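Local coordinates for suppressor protein MPT5 (Saccharomyces cerevisiae, PDB 5BZ1), which binds UGUA-containing elements in the 3'-untranslated regions of target mRNAs through its Pumilio homology domain, regulating their expression after transcription, at residues A[84-96]-A[121-135]. Numbering follows the deposited sequence.
Sequences TIYPNVFQISINQ and GFSQEFTSIEQVVTL
Helix 89-93 runs beside helix 129-135 at 22°, their axes 10.6 Å apart, while the turn at Pro87 draws close to Gly121. The two helices belong to Pumilio repeats 3 and 4, which meet here in the all-helical PUF domain, whose repeats stack side by side into a curved RNA-binding scaffold. Phe90 bridges the two helices. With CG anti to the backbone N (chi1 176°), its ring lies against Gln131, whose CG sits 3.8 Å from the ring centroid and whose amide stacks on the same face, 25° from parallel. Ile94 CG2 of its own helix covers the opposite face, and Thr134 CG2 meets the edge. That amide is held in turn by the capping box of helix 129-135: Ser128 N donates to Gln131 OE1, and Gln131 N to Ser128 OG. Leu135 CD2 touches Phe90 CD1, Ser93 CB and Ile94 CG2, the last at 3.6 Å. Deeper in, Val89 CG2 lies over the centre of the Phe122 ring, 3.7 Å from its centroid and 10° off the normal, a CH-pi contact; Phe122 also stacks with Phe159, and Val144 of helix 141-151 touches both it and Ser93. At the other end, Tyr86 and Phe126 form an offset edge-to-face pair, the edge of Tyr86 toward the face of Phe126, planes at 89°, and Pro87 CB lies alongside the Phe126 ring. Tyr86 OH is hydrogen-bonded to Lys120 NZ. Gly121, without a side chain, brings CA to 3.2 Å from Tyr86 O in a CA-H...O contact. Thr127 OG1 donates to Gly121 O in the carbonyl plane, bridging the two ends of the connection between Gly121 and Thr127. One water links the backbone of 84-96 to the Thr127 hydroxyl: it donates to Pro87 O and Thr127 OG1 and accepts from Phe90 N, each at 2.9 Å.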
loop_
_atom_site.group_PDB
_atom_site.type_symbol
_atom_site.label_atom_id
_atom_site.label_comp_id
_atom_site.label_asym_id
_atom_site.label_seq_id
_atom_site.Cartn_x
_atom_site.Cartn_y
_atom_site.Cartn_z
ATOM N N THR A 84 -25.794 -2.800 17.301
ATOM C CA THR A 84 -26.958 -2.719 16.427
ATOM C C THR A 84 -26.585 -2.864 14.947
ATOM O O THR A 84 -27.309 -3.498 14.179
ATOM C CB THR A 84 -27.724 -1.394 16.635
ATOM O OG1 THR A 84 -28.024 -1.226 18.027
ATOM C CG2 THR A 84 -29.019 -1.385 15.837
ATOM N N ILE A 85 -25.451 -2.290 14.553
ATOM C CA ILE A 85 -25.137 -2.156 13.132
ATOM C C ILE A 85 -23.957 -2.975 12.604
ATOM O O ILE A 85 -23.695 -2.952 11.403
ATOM C CB ILE A 85 -24.954 -0.664 12.730
ATOM C CG1 ILE A 85 -23.868 0.007 13.571
ATOM C CG2 ILE A 85 -26.266 0.096 12.869
ATOM C CD1 ILE A 85 -22.473 -0.098 12.997
ATOM N N TYR A 86 -23.241 -3.682 13.477
ATOM C CA TYR A 86 -22.076 -4.451 13.020
ATOM C C TYR A 86 -22.352 -5.483 11.908
ATOM O O TYR A 86 -21.495 -5.683 11.048
ATOM C CB TYR A 86 -21.272 -5.062 14.186
ATOM C CG TYR A 86 -21.829 -6.337 14.791
ATOM C CD1 TYR A 86 -21.575 -7.580 14.216
ATOM C CD2 TYR A 86 -22.576 -6.299 15.958
ATOM C CE1 TYR A 86 -22.076 -8.744 14.777
ATOM C CE2 TYR A 86 -23.076 -7.453 16.524
ATOM C CZ TYR A 86 -22.825 -8.668 15.932
ATOM O OH TYR A 86 -23.329 -9.810 16.507
ATOM N N PRO A 87 -23.540 -6.128 11.904
ATOM C CA PRO A 87 -23.754 -7.033 10.765
ATOM C C PRO A 87 -23.841 -6.309 9.412
ATOM O O PRO A 87 -23.737 -6.968 8.377
ATOM C CB PRO A 87 -25.105 -7.685 11.084
ATOM C CG PRO A 87 -25.245 -7.580 12.578
ATOM C CD PRO A 87 -24.603 -6.268 12.922
ATOM N N ASN A 88 -24.018 -4.988 9.422
ATOM C CA ASN A 88 -24.269 -4.240 8.191
ATOM C C ASN A 88 -23.081 -3.443 7.662
ATOM O O ASN A 88 -23.257 -2.562 6.820
ATOM C CB ASN A 88 -25.453 -3.288 8.380
ATOM C CG ASN A 88 -26.644 -3.961 9.021
ATOM O OD1 ASN A 88 -27.268 -4.844 8.430
ATOM N ND2 ASN A 88 -26.974 -3.542 10.236
ATOM N N VAL A 89 -21.879 -3.754 8.143
ATOM C CA VAL A 89 -20.693 -2.971 7.793
ATOM C C VAL A 89 -20.382 -2.921 6.292
ATOM O O VAL A 89 -19.852 -1.922 5.811
ATOM C CB VAL A 89 -19.434 -3.416 8.579
ATOM C CG1 VAL A 89 -19.567 -3.049 10.052
ATOM C CG2 VAL A 89 -19.197 -4.914 8.423
ATOM N N PHE A 90 -20.707 -3.983 5.557
ATOM C CA PHE A 90 -20.496 -3.969 4.110
ATOM C C PHE A 90 -21.385 -2.934 3.437
ATOM O O PHE A 90 -20.916 -2.123 2.638
ATOM C CB PHE A 90 -20.748 -5.342 3.475
ATOM C CG PHE A 90 -20.629 -5.336 1.969
ATOM C CD1 PHE A 90 -19.380 -5.323 1.362
ATOM C CD2 PHE A 90 -21.763 -5.331 1.161
ATOM C CE1 PHE A 90 -19.258 -5.310 -0.025
ATOM C CE2 PHE A 90 -21.652 -5.316 -0.226
ATOM C CZ PHE A 90 -20.395 -5.306 -0.819
ATOM N N GLN A 91 -22.675 -2.982 3.752
ATOM C CA GLN A 91 -23.649 -2.044 3.199
ATOM C C GLN A 91 -23.285 -0.606 3.548
ATOM O O GLN A 91 -23.403 0.305 2.724
ATOM C CB GLN A 91 -25.043 -2.366 3.739
ATOM C CG GLN A 91 -26.089 -1.301 3.438
ATOM C CD GLN A 91 -27.403 -1.582 4.129
ATOM O OE1 GLN A 91 -27.488 -2.469 4.978
ATOM N NE2 GLN A 91 -28.436 -0.832 3.768
ATOM N N ILE A 92 -22.834 -0.412 4.781
ATOM C CA ILE A 92 -22.448 0.905 5.255
ATOM C C ILE A 92 -21.189 1.420 4.551
ATOM O O ILE A 92 -21.132 2.581 4.146
ATOM C CB ILE A 92 -22.234 0.885 6.776
ATOM C CG1 ILE A 92 -23.561 0.610 7.493
ATOM C CG2 ILE A 92 -21.642 2.196 7.251
ATOM C CD1 ILE A 92 -23.417 0.305 8.978
ATOM N N SER A 93 -20.191 0.554 4.400
ATOM C CA SER A 93 -18.899 0.951 3.845
ATOM C C SER A 93 -18.952 1.373 2.371
ATOM O O SER A 93 -18.203 2.252 1.947
ATOM C CB SER A 93 -17.874 -0.169 4.041
ATOM O OG SER A 93 -17.760 -0.512 5.408
ATOM N N ILE A 94 -19.829 0.743 1.593
ATOM C CA ILE A 94 -19.974 1.085 0.179
ATOM C C ILE A 94 -20.859 2.314 -0.017
ATOM O O ILE A 94 -20.981 2.831 -1.128
ATOM C CB ILE A 94 -20.576 -0.068 -0.638
ATOM C CG1 ILE A 94 -22.007 -0.362 -0.181
ATOM C CG2 ILE A 94 -19.702 -1.316 -0.545
ATOM C CD1 ILE A 94 -22.672 -1.481 -0.960
ATOM N N ASN A 95 -21.492 2.768 1.060
ATOM C CA ASN A 95 -22.391 3.917 0.986
ATOM C C ASN A 95 -21.623 5.230 1.117
ATOM O O ASN A 95 -20.717 5.340 1.948
ATOM C CB ASN A 95 -23.458 3.824 2.076
ATOM C CG ASN A 95 -24.593 4.807 1.865
ATOM O OD1 ASN A 95 -24.596 5.904 2.424
ATOM N ND2 ASN A 95 -25.569 4.415 1.054
ATOM N N GLN A 96 -21.986 6.219 0.304
ATOM C CA GLN A 96 -21.260 7.486 0.274
ATOM C C GLN A 96 -21.409 8.250 1.586
ATOM O O GLN A 96 -20.530 9.027 1.968
ATOM C CB GLN A 96 -21.711 8.350 -0.909
ATOM C CG GLN A 96 -23.152 8.843 -0.828
ATOM C CD GLN A 96 -23.509 9.791 -1.958
ATOM O OE1 GLN A 96 -22.773 10.733 -2.247
ATOM N NE2 GLN A 96 -24.645 9.548 -2.600
ATOM N N GLY A 121 -18.238 -8.091 12.397
ATOM C CA GLY A 121 -19.083 -7.726 11.274
ATOM C C GLY A 121 -18.388 -7.920 9.941
ATOM O O GLY A 121 -19.031 -8.218 8.930
ATOM N N PHE A 122 -17.068 -7.749 9.938
ATOM C CA PHE A 122 -16.275 -7.914 8.728
ATOM C C PHE A 122 -15.855 -9.370 8.509
ATOM O O PHE A 122 -15.238 -9.699 7.491
ATOM C CB PHE A 122 -15.029 -7.023 8.772
ATOM C CG PHE A 122 -15.300 -5.574 8.466
ATOM C CD1 PHE A 122 -15.660 -5.176 7.183
ATOM C CD2 PHE A 122 -15.176 -4.604 9.453
ATOM C CE1 PHE A 122 -15.907 -3.838 6.894
ATOM C CE2 PHE A 122 -15.424 -3.265 9.174
ATOM C CZ PHE A 122 -15.788 -2.883 7.892
ATOM N N SER A 123 -16.175 -10.236 9.469
ATOM C CA SER A 123 -15.845 -11.655 9.347
ATOM C C SER A 123 -16.808 -12.340 8.382
ATOM O O SER A 123 -17.850 -11.781 8.025
ATOM C CB SER A 123 -15.897 -12.354 10.705
ATOM O OG SER A 123 -17.236 -12.533 11.138
ATOM N N GLN A 124 -16.463 -13.558 7.975
ATOM C CA GLN A 124 -17.260 -14.299 7.003
ATOM C C GLN A 124 -18.662 -14.652 7.491
ATOM O O GLN A 124 -19.517 -15.040 6.698
ATOM C CB GLN A 124 -16.518 -15.554 6.539
ATOM C CG GLN A 124 -15.344 -15.260 5.618
ATOM C CD GLN A 124 -14.701 -16.520 5.075
ATOM O OE1 GLN A 124 -15.356 -17.334 4.426
ATOM N NE2 GLN A 124 -13.413 -16.686 5.344
ATOM N N GLU A 125 -18.901 -14.514 8.789
ATOM C CA GLU A 125 -20.230 -14.749 9.336
ATOM C C GLU A 125 -21.232 -13.731 8.774
ATOM O O GLU A 125 -22.416 -14.034 8.621
ATOM C CB GLU A 125 -20.196 -14.677 10.866
ATOM C CG GLU A 125 -21.516 -15.022 11.545
ATOM C CD GLU A 125 -21.446 -14.910 13.057
ATOM O OE1 GLU A 125 -20.349 -14.633 13.587
ATOM O OE2 GLU A 125 -22.490 -15.099 13.716
ATOM N N PHE A 126 -20.743 -12.536 8.446
ATOM C CA PHE A 126 -21.605 -11.456 7.968
ATOM C C PHE A 126 -21.146 -10.837 6.645
ATOM O O PHE A 126 -21.944 -10.231 5.928
ATOM C CB PHE A 126 -21.713 -10.357 9.032
ATOM C CG PHE A 126 -22.321 -10.819 10.326
ATOM C CD1 PHE A 126 -23.697 -10.954 10.450
ATOM C CD2 PHE A 126 -21.519 -11.110 11.423
ATOM C CE1 PHE A 126 -24.267 -11.376 11.645
ATOM C CE2 PHE A 126 -22.079 -11.534 12.619
ATOM C CZ PHE A 126 -23.456 -11.666 12.731
ATOM N N THR A 127 -19.862 -10.987 6.329
ATOM C CA THR A 127 -19.287 -10.382 5.131
ATOM C C THR A 127 -18.398 -11.382 4.391
ATOM O O THR A 127 -17.417 -11.879 4.950
ATOM C CB THR A 127 -18.468 -9.127 5.497
ATOM O OG1 THR A 127 -19.306 -8.193 6.189
ATOM C CG2 THR A 127 -17.893 -8.462 4.253
ATOM N N SER A 128 -18.738 -11.675 3.138
ATOM C CA SER A 128 -17.994 -12.666 2.359
ATOM C C SER A 128 -16.611 -12.153 1.961
ATOM O O SER A 128 -16.367 -10.945 1.944
ATOM C CB SER A 128 -18.775 -13.066 1.105
ATOM O OG SER A 128 -18.705 -12.054 0.118
ATOM N N ILE A 129 -15.705 -13.080 1.655
ATOM C CA ILE A 129 -14.378 -12.731 1.154
ATOM C C ILE A 129 -14.496 -11.864 -0.097
ATOM O O ILE A 129 -13.802 -10.857 -0.238
ATOM C CB ILE A 129 -13.549 -13.991 0.833
ATOM C CG1 ILE A 129 -13.026 -14.628 2.120
ATOM C CG2 ILE A 129 -12.378 -13.658 -0.080
ATOM C CD1 ILE A 129 -12.256 -15.919 1.902
ATOM N N GLU A 130 -15.386 -12.271 -0.997
ATOM C CA GLU A 130 -15.663 -11.530 -2.221
ATOM C C GLU A 130 -16.093 -10.097 -1.896
ATOM O O GLU A 130 -15.678 -9.146 -2.562
ATOM C CB GLU A 130 -16.760 -12.245 -3.012
ATOM C CG GLU A 130 -17.037 -11.674 -4.392
ATOM C CD GLU A 130 -18.161 -12.403 -5.113
ATOM O OE1 GLU A 130 -18.531 -13.514 -4.677
ATOM O OE2 GLU A 130 -18.677 -11.859 -6.112
ATOM N N GLN A 131 -16.913 -9.948 -0.861
ATOM C CA GLN A 131 -17.361 -8.630 -0.431
ATOM C C GLN A 131 -16.219 -7.796 0.157
ATOM O O GLN A 131 -16.170 -6.582 -0.043
ATOM C CB GLN A 131 -18.532 -8.751 0.549
ATOM C CG GLN A 131 -19.877 -9.008 -0.136
ATOM C CD GLN A 131 -20.992 -9.299 0.853
ATOM O OE1 GLN A 131 -20.745 -9.820 1.942
ATOM N NE2 GLN A 131 -22.223 -8.957 0.483
ATOM N N VAL A 132 -15.294 -8.448 0.863
ATOM C CA VAL A 132 -14.126 -7.750 1.411
ATOM C C VAL A 132 -13.225 -7.210 0.296
ATOM O O VAL A 132 -12.743 -6.075 0.367
ATOM C CB VAL A 132 -13.298 -8.642 2.362
ATOM C CG1 VAL A 132 -12.051 -7.909 2.828
ATOM C CG2 VAL A 132 -14.131 -9.061 3.568
ATOM N N VAL A 133 -12.997 -8.025 -0.731
ATOM C CA VAL A 133 -12.232 -7.586 -1.897
ATOM C C VAL A 133 -12.904 -6.360 -2.515
ATOM O O VAL A 133 -12.246 -5.366 -2.830
ATOM C CB VAL A 133 -12.101 -8.706 -2.949
ATOM C CG1 VAL A 133 -11.532 -8.160 -4.245
ATOM C CG2 VAL A 133 -11.223 -9.833 -2.421
ATOM N N THR A 134 -14.222 -6.436 -2.663
ATOM C CA THR A 134 -15.018 -5.319 -3.160
ATOM C C THR A 134 -14.808 -4.055 -2.321
ATOM O O THR A 134 -14.620 -2.969 -2.870
ATOM C CB THR A 134 -16.510 -5.686 -3.215
ATOM O OG1 THR A 134 -16.722 -6.647 -4.259
ATOM C CG2 THR A 134 -17.362 -4.454 -3.482
ATOM N N LEU A 135 -14.816 -4.202 -0.999
ATOM C CA LEU A 135 -14.563 -3.078 -0.099
ATOM C C LEU A 135 -13.179 -2.462 -0.320
ATOM O O LEU A 135 -13.032 -1.238 -0.340
ATOM C CB LEU A 135 -14.708 -3.517 1.360
ATOM C CG LEU A 135 -16.135 -3.790 1.829
ATOM C CD1 LEU A 135 -16.174 -4.066 3.320
ATOM C CD2 LEU A 135 -17.032 -2.620 1.484
HETATM O O HOH W 1 -21.754 -6.605 6.329
#